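Local coordinates for protein Uly1 (Catenovulum maritimum, PDB 7DRQ) that is an ulvan lyase of polysaccharide lyase family 24 that binds calcium and cleaves ulvan, a polysaccharide of green algae, at residues D18-S23 with K37-Y42. Numbering follows the deposited sequence.
Sequences DGVKKS and KYNYAY
The ring of Tyr40 lies against the backbone of Val20 and Lys21. Its CG sits between backbone N and carbonyl carbon (chi1 59°), turned back toward 18-23 although CB points away. Lys21 CA makes a CH-pi contact over one face, 4.0 Å from the ring centroid. Val20 O lies over the same face, nearer the rim. The Lys21 side chain crosses Tyr40 at about a right angle, with CD 3.7 Å from Tyr40 CE2. Lys21 NZ hydrogen-bonds Ala41 O (2.8 Å). An alanine in place of Tyr40 would probably uncover this backbone and leave the Lys21 chain less tightly held, with its bond to Ala41 O remaining. The backbones meet in a single parallel bridge: Tyr40 N bonds Val20 O, and Lys22 N bonds Tyr40 O. Asn39 OD1 extends the pairing, taking Val20 N on an in-plane lone pair (2.9 Å, 171° at the hydrogen). Asp18 OD1 accepts Tyr38 N on its syn side, 33° out of the carboxylate plane. Gly19 N bonds Tyr38 O, and Gly19 CA packs on Lys37 CB (3.6 Å). At the surface of this beta-propeller-clan protein, away from the calcium sites, the contact joins the loop between strand 3-15 and helix 24-29 to strand 39-40, which pairs in parallel with strand 104-105.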
ATOM      1  N   ASP A  18      12.788 -16.736   4.439  1.00 14.78           N
ATOM      2  CA  ASP A  18      13.587 -17.134   5.593  1.00 17.53           C
ATOM      3  C   ASP A  18      15.088 -17.118   5.324  1.00 19.92           C
ATOM      4  O   ASP A  18      15.862 -17.558   6.187  1.00 17.90           O
ATOM      5  CB  ASP A  18      13.159 -18.522   6.069  1.00 19.79           C
ATOM      6  CG  ASP A  18      13.486 -19.616   5.073  1.00 20.22           C
ATOM      7  OD1 ASP A  18      13.391 -19.388   3.842  1.00 17.16           O
ATOM      8  OD2 ASP A  18      13.841 -20.718   5.529  1.00 20.59           O
ATOM      9  N   GLY A  19      15.511 -16.630   4.163  1.00 15.67           N
ATOM     10  CA  GLY A  19      16.924 -16.564   3.822  1.00 15.31           C
ATOM     11  C   GLY A  19      17.568 -15.246   4.199  1.00 15.31           C
ATOM     12  O   GLY A  19      17.224 -14.665   5.233  1.00 19.19           O
ATOM     13  N   VAL A  20      18.494 -14.756   3.374  1.00 21.22           N
ATOM     14  CA  VAL A  20      19.227 -13.533   3.677  1.00 21.55           C
ATOM     15  C   VAL A  20      18.958 -12.486   2.603  1.00 20.11           C
ATOM     16  O   VAL A  20      18.444 -12.771   1.519  1.00 19.88           O
ATOM     17  CB  VAL A  20      20.746 -13.775   3.836  1.00 24.77           C
ATOM     18  CG1 VAL A  20      21.004 -14.829   4.890  1.00 23.77           C
ATOM     19  CG2 VAL A  20      21.388 -14.161   2.496  1.00 23.33           C
ATOM     20  N   LYS A  21      19.337 -11.253   2.925  1.00 22.86           N
ATOM     21  CA  LYS A  21      19.155 -10.140   2.005  1.00 19.91           C
ATOM     22  C   LYS A  21      20.128 -10.233   0.835  1.00 25.06           C
ATOM     23  O   LYS A  21      21.313 -10.515   1.017  1.00 22.73           O
ATOM     24  CB  LYS A  21      19.359  -8.821   2.747  1.00 22.63           C
ATOM     25  CG  LYS A  21      19.230  -7.598   1.866  1.00 22.99           C
ATOM     26  CD  LYS A  21      17.935  -6.892   2.135  1.00 22.72           C
ATOM     27  CE  LYS A  21      18.019  -5.442   1.707  1.00 21.63           C
ATOM     28  NZ  LYS A  21      18.434  -5.374   0.284  1.00 31.08           N
ATOM     29  N   LYS A  22      19.623  -9.984  -0.372  1.00 20.70           N
ATOM     30  CA  LYS A  22      20.438  -9.960  -1.581  1.00 24.87           C
ATOM     31  C   LYS A  22      20.435  -8.568  -2.197  1.00 26.43           C
ATOM     32  O   LYS A  22      19.407  -7.880  -2.204  1.00 22.71           O
ATOM     33  CB  LYS A  22      19.931 -10.964  -2.622  1.00 19.34           C
ATOM     34  CG  LYS A  22      20.017 -12.417  -2.199  1.00 21.85           C
ATOM     35  CD  LYS A  22      21.457 -12.884  -1.999  1.00 24.27           C
ATOM     36  CE  LYS A  22      21.483 -14.346  -1.567  1.00 25.74           C
ATOM     37  NZ  LYS A  22      22.865 -14.867  -1.392  1.00 27.01           N
ATOM     38  N   SER A  23      21.590  -8.162  -2.726  1.00 23.05           N
ATOM     39  CA  SER A  23      21.661  -6.967  -3.547  1.00 24.94           C
ATOM     40  C   SER A  23      20.829  -7.158  -4.818  1.00 24.35           C
ATOM     41  O   SER A  23      20.448  -8.270  -5.186  1.00 23.02           O
ATOM     42  CB  SER A  23      23.118  -6.655  -3.899  1.00 24.43           C
ATOM     43  OG  SER A  23      23.556  -7.465  -4.972  1.00 24.24           O
ATOM     44  N   LYS A  37      17.597 -21.564   1.362  1.00 22.27           N
ATOM     45  CA  LYS A  37      16.589 -20.756   2.035  1.00 20.66           C
ATOM     46  C   LYS A  37      16.053 -19.702   1.073  1.00 18.61           C
ATOM     47  O   LYS A  37      16.638 -19.416   0.022  1.00 21.19           O
ATOM     48  CB  LYS A  37      17.177 -20.098   3.286  1.00 23.10           C
ATOM     49  CG  LYS A  37      17.576 -21.088   4.377  1.00 26.20           C
ATOM     50  CD  LYS A  37      18.100 -20.375   5.616  1.00 28.55           C
ATOM     51  CE  LYS A  37      18.969 -21.308   6.456  1.00 38.63           C
ATOM     52  NZ  LYS A  37      20.370 -21.390   5.926  1.00 39.95           N
ATOM     53  N   TYR A  38      14.907 -19.126   1.431  1.00 13.68           N
ATOM     54  CA  TYR A  38      14.230 -18.164   0.543  1.00 15.61           C
ATOM     55  C   TYR A  38      14.820 -16.784   0.774  1.00 13.51           C
ATOM     56  O   TYR A  38      14.406 -16.047   1.670  1.00 15.45           O
ATOM     57  CB  TYR A  38      12.728 -18.192   0.781  1.00 13.51           C
ATOM     58  CG  TYR A  38      11.882 -17.745  -0.402  1.00 11.47           C
ATOM     59  CD1 TYR A  38      12.399 -16.913  -1.389  1.00 13.55           C
ATOM     60  CD2 TYR A  38      10.559 -18.152  -0.515  1.00 11.10           C
ATOM     61  CE1 TYR A  38      11.607 -16.496  -2.472  1.00 12.28           C
ATOM     62  CE2 TYR A  38       9.775 -17.760  -1.576  1.00 15.30           C
ATOM     63  CZ  TYR A  38      10.295 -16.933  -2.551  1.00 13.64           C
ATOM     64  OH  TYR A  38       9.484 -16.562  -3.593  1.00 15.08           O
ATOM     65  N   ASN A  39      15.805 -16.422  -0.040  1.00 15.18           N
ATOM     66  CA  ASN A  39      16.433 -15.115   0.070  1.00 14.29           C
ATOM     67  C   ASN A  39      15.476 -14.036  -0.433  1.00 16.00           C
ATOM     68  O   ASN A  39      14.368 -14.317  -0.904  1.00 13.21           O
ATOM     69  CB  ASN A  39      17.756 -15.115  -0.693  1.00 15.01           C
ATOM     70  CG  ASN A  39      18.693 -16.186  -0.187  1.00 16.06           C
ATOM     71  OD1 ASN A  39      18.869 -16.342   1.021  1.00 17.99           O
ATOM     72  ND2 ASN A  39      19.281 -16.946  -1.101  1.00 15.91           N
ATOM     73  N   TYR A  40      15.901 -12.777  -0.330  1.00 17.30           N
ATOM     74  CA  TYR A  40      14.988 -11.679  -0.618  1.00 15.42           C
ATOM     75  C   TYR A  40      15.777 -10.419  -0.956  1.00 16.14           C
ATOM     76  O   TYR A  40      16.916 -10.242  -0.516  1.00 18.80           O
ATOM     77  CB  TYR A  40      14.043 -11.431   0.568  1.00 13.60           C
ATOM     78  CG  TYR A  40      14.746 -11.105   1.870  1.00 15.80           C
ATOM     79  CD1 TYR A  40      15.147 -12.119   2.736  1.00 16.26           C
ATOM     80  CD2 TYR A  40      15.015  -9.789   2.230  1.00 18.24           C
ATOM     81  CE1 TYR A  40      15.792 -11.829   3.938  1.00 17.85           C
ATOM     82  CE2 TYR A  40      15.659  -9.487   3.426  1.00 16.21           C
ATOM     83  CZ  TYR A  40      16.046 -10.512   4.273  1.00 20.64           C
ATOM     84  OH  TYR A  40      16.688 -10.221   5.459  1.00 19.14           O
ATOM     85  N   ALA A  41      15.151  -9.546  -1.737  1.00 13.31           N
ATOM     86  CA  ALA A  41      15.806  -8.341  -2.228  1.00 17.20           C
ATOM     87  C   ALA A  41      15.473  -7.106  -1.405  1.00 18.04           C
ATOM     88  O   ALA A  41      16.280  -6.167  -1.353  1.00 16.91           O
ATOM     89  CB  ALA A  41      15.420  -8.096  -3.691  1.00 15.26           C
ATOM     90  N   TYR A  42      14.322  -7.088  -0.741  1.00 16.29           N
ATOM     91  CA  TYR A  42      13.945  -5.912   0.029  1.00 15.87           C
ATOM     92  C   TYR A  42      13.575  -6.314   1.446  1.00 16.50           C
ATOM     93  O   TYR A  42      14.462  -6.464   2.294  1.00 20.13           O
ATOM     94  CB  TYR A  42      12.822  -5.172  -0.697  1.00 14.85           C
ATOM     95  CG  TYR A  42      13.291  -4.710  -2.058  1.00 14.79           C
ATOM     96  CD1 TYR A  42      14.103  -3.597  -2.184  1.00 17.13           C
ATOM     97  CD2 TYR A  42      12.970  -5.428  -3.208  1.00 13.77           C
ATOM     98  CE1 TYR A  42      14.562  -3.185  -3.421  1.00 19.67           C
ATOM     99  CE2 TYR A  42      13.413  -5.019  -4.454  1.00 18.47           C
ATOM    100  CZ  TYR A  42      14.210  -3.897  -4.554  1.00 20.90           C
ATOM    101  OH  TYR A  42      14.658  -3.486  -5.792  1.00 18.25           O
TER
HETATM  102  O   HOH W   1      17.326  -3.649  -1.038  1.00 41.25           O
HETATM  103  O   HOH W   2      18.425  -5.453  -2.828  1.00 27.79           O